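Local coordinates for protein LbaCas13a H328A (C2c2) (Lachnospiraceae bacterium NK4A179, PDB 5WLH) that binds CRISPR precursor RNA and, as a Cas13a effector, probably processes it into a guide and, once activated by a matching target, cleaves single-stranded RNA, at residues 1134-1145 / 1170-1180. Sequence-based numbering, arbitrary orientation.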
loop_
_atom_site.group_PDB
_atom_site.type_symbol
_atom_site.label_atom_id
_atom_site.label_comp_id
_atom_site.label_asym_id
_atom_site.label_seq_id
_atom_site.Cartn_x
_atom_site.Cartn_y
_atom_site.Cartn_z
ATOM N N MET A 1134 9.255 15.126 8.624
ATOM C CA MET A 1134 8.644 16.177 9.430
ATOM C C MET A 1134 8.264 15.664 10.806
ATOM O O MET A 1134 8.471 16.350 11.816
ATOM C CB MET A 1134 7.411 16.741 8.733
ATOM C CG MET A 1134 6.665 17.685 9.655
ATOM S SD MET A 1134 5.125 18.152 8.890
ATOM C CE MET A 1134 4.116 16.705 9.256
ATOM N N ASN A 1135 7.671 14.462 10.869
ATOM C CA ASN A 1135 7.283 13.905 12.159
ATOM C C ASN A 1135 8.507 13.647 13.036
ATOM O O ASN A 1135 8.457 13.857 14.251
ATOM C CB ASN A 1135 6.511 12.602 11.967
ATOM C CG ASN A 1135 5.062 12.828 11.589
ATOM O OD1 ASN A 1135 4.567 13.941 11.610
ATOM N ND2 ASN A 1135 4.389 11.759 11.206
ATOM N N PHE A 1136 9.587 13.120 12.443
ATOM C CA PHE A 1136 10.806 12.915 13.210
ATOM C C PHE A 1136 11.276 14.230 13.803
ATOM O O PHE A 1136 11.556 14.319 15.006
ATOM C CB PHE A 1136 11.930 12.342 12.343
ATOM C CG PHE A 1136 13.200 12.155 13.115
ATOM C CD1 PHE A 1136 14.100 13.217 13.295
ATOM C CD2 PHE A 1136 13.470 10.942 13.727
ATOM C CE1 PHE A 1136 15.239 13.045 14.058
ATOM C CE2 PHE A 1136 14.631 10.758 14.474
ATOM C CZ PHE A 1136 15.517 11.806 14.635
ATOM N N GLN A 1137 11.389 15.252 12.953
ATOM C CA GLN A 1137 11.847 16.560 13.422
ATOM C C GLN A 1137 10.911 17.118 14.482
ATOM O O GLN A 1137 11.364 17.615 15.514
ATOM C CB GLN A 1137 11.966 17.527 12.257
ATOM C CG GLN A 1137 13.085 17.148 11.296
ATOM C CD GLN A 1137 13.107 18.020 10.072
ATOM O OE1 GLN A 1137 12.072 18.268 9.445
ATOM N NE2 GLN A 1137 14.289 18.492 9.716
ATOM N N LEU A 1138 9.599 17.029 14.252
ATOM C CA LEU A 1138 8.643 17.494 15.248
ATOM C C LEU A 1138 8.805 16.748 16.557
ATOM O O LEU A 1138 8.797 17.355 17.622
ATOM C CB LEU A 1138 7.219 17.321 14.739
ATOM C CG LEU A 1138 6.801 18.392 13.753
ATOM C CD1 LEU A 1138 5.420 18.016 13.202
ATOM C CD2 LEU A 1138 6.750 19.807 14.442
ATOM N N GLY A 1139 8.931 15.423 16.502
ATOM C CA GLY A 1139 9.021 14.671 17.738
ATOM C C GLY A 1139 10.313 14.950 18.471
ATOM O O GLY A 1139 10.321 15.110 19.696
ATOM N N TYR A 1140 11.409 15.030 17.724
ATOM C CA TYR A 1140 12.719 15.289 18.297
ATOM C C TYR A 1140 12.780 16.687 18.914
ATOM O O TYR A 1140 13.182 16.855 20.070
ATOM C CB TYR A 1140 13.757 15.106 17.196
ATOM C CG TYR A 1140 15.158 15.463 17.572
ATOM C CD1 TYR A 1140 15.997 14.516 18.136
ATOM C CD2 TYR A 1140 15.643 16.751 17.383
ATOM C CE1 TYR A 1140 17.310 14.838 18.475
ATOM C CE2 TYR A 1140 16.949 17.087 17.728
ATOM C CZ TYR A 1140 17.774 16.122 18.269
ATOM O OH TYR A 1140 19.073 16.451 18.602
ATOM N N HIS A 1141 12.358 17.708 18.170
ATOM C CA HIS A 1141 12.442 19.051 18.743
ATOM C C HIS A 1141 11.378 19.288 19.800
ATOM O O HIS A 1141 11.597 20.087 20.716
ATOM C CB HIS A 1141 12.373 20.088 17.639
ATOM C CG HIS A 1141 13.596 20.089 16.786
ATOM N ND1 HIS A 1141 14.789 20.638 17.208
ATOM C CD2 HIS A 1141 13.841 19.524 15.582
ATOM C CE1 HIS A 1141 15.701 20.463 16.271
ATOM N NE2 HIS A 1141 15.153 19.787 15.273
ATOM N N TYR A 1142 10.248 18.585 19.717
ATOM C CA TYR A 1142 9.284 18.601 20.808
ATOM C C TYR A 1142 9.897 18.029 22.075
ATOM O O TYR A 1142 9.752 18.599 23.167
ATOM C CB TYR A 1142 8.035 17.808 20.420
ATOM C CG TYR A 1142 6.957 17.751 21.471
ATOM C CD1 TYR A 1142 6.055 18.804 21.630
ATOM C CD2 TYR A 1142 6.815 16.635 22.277
ATOM C CE1 TYR A 1142 5.031 18.728 22.572
ATOM C CE2 TYR A 1142 5.796 16.549 23.215
ATOM C CZ TYR A 1142 4.905 17.595 23.344
ATOM O OH TYR A 1142 3.903 17.498 24.271
ATOM N N ALA A 1143 10.574 16.884 21.951
ATOM C CA ALA A 1143 11.312 16.351 23.087
ATOM C C ALA A 1143 12.345 17.351 23.577
ATOM O O ALA A 1143 12.531 17.518 24.788
ATOM C CB ALA A 1143 11.979 15.021 22.709
ATOM N N CYS A 1144 13.031 18.016 22.654
ATOM C CA CYS A 1144 14.053 18.980 23.057
ATOM C C CYS A 1144 13.426 20.136 23.817
ATOM O O CYS A 1144 13.916 20.543 24.885
ATOM C CB CYS A 1144 14.808 19.477 21.827
ATOM S SG CYS A 1144 16.172 20.606 22.248
ATOM N N LEU A 1145 12.323 20.669 23.286
ATOM C CA LEU A 1145 11.622 21.758 23.957
ATOM C C LEU A 1145 11.236 21.380 25.369
ATOM O O LEU A 1145 11.198 22.237 26.258
ATOM C CB LEU A 1145 10.359 22.139 23.182
ATOM C CG LEU A 1145 10.437 23.145 22.051
ATOM C CD1 LEU A 1145 9.079 23.225 21.368
ATOM C CD2 LEU A 1145 10.847 24.519 22.569
ATOM N N GLY A 1170 6.630 28.202 21.024
ATOM C CA GLY A 1170 6.878 26.927 20.351
ATOM C C GLY A 1170 7.411 27.130 18.947
ATOM O O GLY A 1170 7.062 26.366 18.027
ATOM N N ALA A 1171 8.262 28.142 18.769
ATOM C CA ALA A 1171 8.662 28.602 17.444
ATOM C C ALA A 1171 9.268 27.485 16.615
ATOM O O ALA A 1171 8.955 27.362 15.427
ATOM C CB ALA A 1171 9.673 29.746 17.560
ATOM N N ILE A 1172 10.155 26.676 17.216
ATOM C CA ILE A 1172 10.819 25.626 16.444
ATOM C C ILE A 1172 9.783 24.704 15.818
ATOM O O ILE A 1172 9.935 24.279 14.674
ATOM C CB ILE A 1172 11.822 24.838 17.306
ATOM C CG1 ILE A 1172 12.452 23.688 16.490
ATOM C CG2 ILE A 1172 11.171 24.276 18.515
ATOM C CD1 ILE A 1172 13.323 24.137 15.383
ATOM N N LEU A 1173 8.703 24.416 16.543
ATOM C CA LEU A 1173 7.688 23.508 16.010
ATOM C C LEU A 1173 6.927 24.156 14.867
ATOM O O LEU A 1173 6.679 23.520 13.838
ATOM C CB LEU A 1173 6.722 23.091 17.119
ATOM C CG LEU A 1173 7.333 22.446 18.346
ATOM C CD1 LEU A 1173 6.240 22.163 19.378
ATOM C CD2 LEU A 1173 8.098 21.177 17.966
ATOM N N TYR A 1174 6.540 25.422 15.041
ATOM C CA TYR A 1174 5.919 26.167 13.957
ATOM C C TYR A 1174 6.809 26.143 12.720
ATOM O O TYR A 1174 6.351 25.855 11.609
ATOM C CB TYR A 1174 5.658 27.621 14.407
ATOM C CG TYR A 1174 5.147 28.471 13.267
ATOM C CD1 TYR A 1174 6.023 29.077 12.369
ATOM C CD2 TYR A 1174 3.784 28.627 13.063
ATOM C CE1 TYR A 1174 5.550 29.811 11.299
ATOM C CE2 TYR A 1174 3.291 29.378 11.991
ATOM C CZ TYR A 1174 4.180 29.972 11.125
ATOM O OH TYR A 1174 3.700 30.681 10.052
ATOM N N GLN A 1175 8.098 26.447 12.903
ATOM C CA GLN A 1175 8.988 26.605 11.764
ATOM C C GLN A 1175 9.241 25.278 11.071
ATOM O O GLN A 1175 9.415 25.247 9.846
ATOM C CB GLN A 1175 10.296 27.257 12.222
ATOM C CG GLN A 1175 10.045 28.698 12.750
ATOM C CD GLN A 1175 10.135 29.714 11.634
ATOM O OE1 GLN A 1175 9.137 30.061 11.010
ATOM N NE2 GLN A 1175 11.343 30.145 11.333
ATOM N N ILE A 1176 9.252 24.180 11.826
ATOM C CA ILE A 1176 9.372 22.869 11.195
ATOM C C ILE A 1176 8.182 22.620 10.280
ATOM O O ILE A 1176 8.337 22.235 9.116
ATOM C CB ILE A 1176 9.506 21.759 12.251
ATOM C CG1 ILE A 1176 10.892 21.826 12.910
ATOM C CG2 ILE A 1176 9.318 20.376 11.566
ATOM C CD1 ILE A 1176 11.036 20.967 14.153
ATOM N N CYS A 1177 6.974 22.841 10.795
ATOM C CA CYS A 1177 5.795 22.551 9.987
ATOM C C CYS A 1177 5.690 23.498 8.809
ATOM O O CYS A 1177 5.219 23.099 7.735
ATOM C CB CYS A 1177 4.528 22.615 10.836
ATOM S SG CYS A 1177 4.411 21.285 12.027
ATOM N N ALA A 1178 6.151 24.740 8.972
ATOM C CA ALA A 1178 6.085 25.660 7.849
ATOM C C ALA A 1178 6.920 25.163 6.681
ATOM O O ALA A 1178 6.623 25.491 5.534
ATOM C CB ALA A 1178 6.524 27.062 8.271
ATOM N N MET A 1179 7.987 24.398 6.942
ATOM C CA MET A 1179 8.774 23.899 5.822
ATOM C C MET A 1179 7.960 22.993 4.917
ATOM O O MET A 1179 8.285 22.851 3.739
ATOM C CB MET A 1179 9.997 23.130 6.320
ATOM C CG MET A 1179 11.030 23.996 6.983
ATOM S SD MET A 1179 12.559 23.043 7.229
ATOM C CE MET A 1179 12.162 22.153 8.717
ATOM N N TYR A 1180 6.928 22.347 5.452
ATOM C CA TYR A 1180 6.234 21.295 4.731
ATOM C C TYR A 1180 4.820 21.653 4.311
ATOM O O TYR A 1180 4.152 20.821 3.680
ATOM C CB TYR A 1180 6.185 20.034 5.596
ATOM C CG TYR A 1180 7.571 19.556 5.955
ATOM C CD1 TYR A 1180 8.327 18.841 5.042
ATOM C CD2 TYR A 1180 8.119 19.828 7.197
ATOM C CE1 TYR A 1180 9.604 18.396 5.361
ATOM C CE2 TYR A 1180 9.406 19.394 7.530
ATOM C CZ TYR A 1180 10.136 18.677 6.603
ATOM O OH TYR A 1180 11.408 18.255 6.918
#
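Leu-1138 and Leu-1173 mark the closest backbone pairing of two nearly antiparallel helices, whose segment axes approach to 9.6 Å and run at 173° to each other. Ile-1176 is a knob in a hole formed by Met-1134, Gln-1137, Leu-1138 and His-1141; its branched side chain suits the site because it fills two directions at once, CG2 lying alongside Leu-1138 CG while CD1 comes within 3.5 Å of His-1141 CD2. Ile-1172 CD1 lies over the rim of one face of that imidazole, whose ND1 is hydrogen-bonded to Tyr-1155. Towards the start of helix 1171-1180, Leu-1145 and Leu-1173 meet tip to tip, their CD1 atoms 3.6 Å apart. At the far end, tyrosine suits position 1180 by offering both a face and a hydroxyl. Met-1134 lays CB over that face in a CH-pi contact, and with CG anti to the backbone N (chi1 172°) and the chain extended, SD lies oblique to the ring, a Met-aromatic contact. Tyr-1180 OH donates to Gln-1137 OE1 at 2.6 Å; glutamine fits because its NE2 can meanwhile donate to Tyr-1226 O, which helps fix the amide's rotation. A leucine in place of Tyr-1180 would probably leave Gln-1137 OE1 without this donor and Met-1134 without its aromatic face. The contact is thus a buried apolar seam in which one uncharged hydrogen bond pairs two polar atoms, while Gln-1137 NE2 and His-1141 ND1 find partners outside both helices.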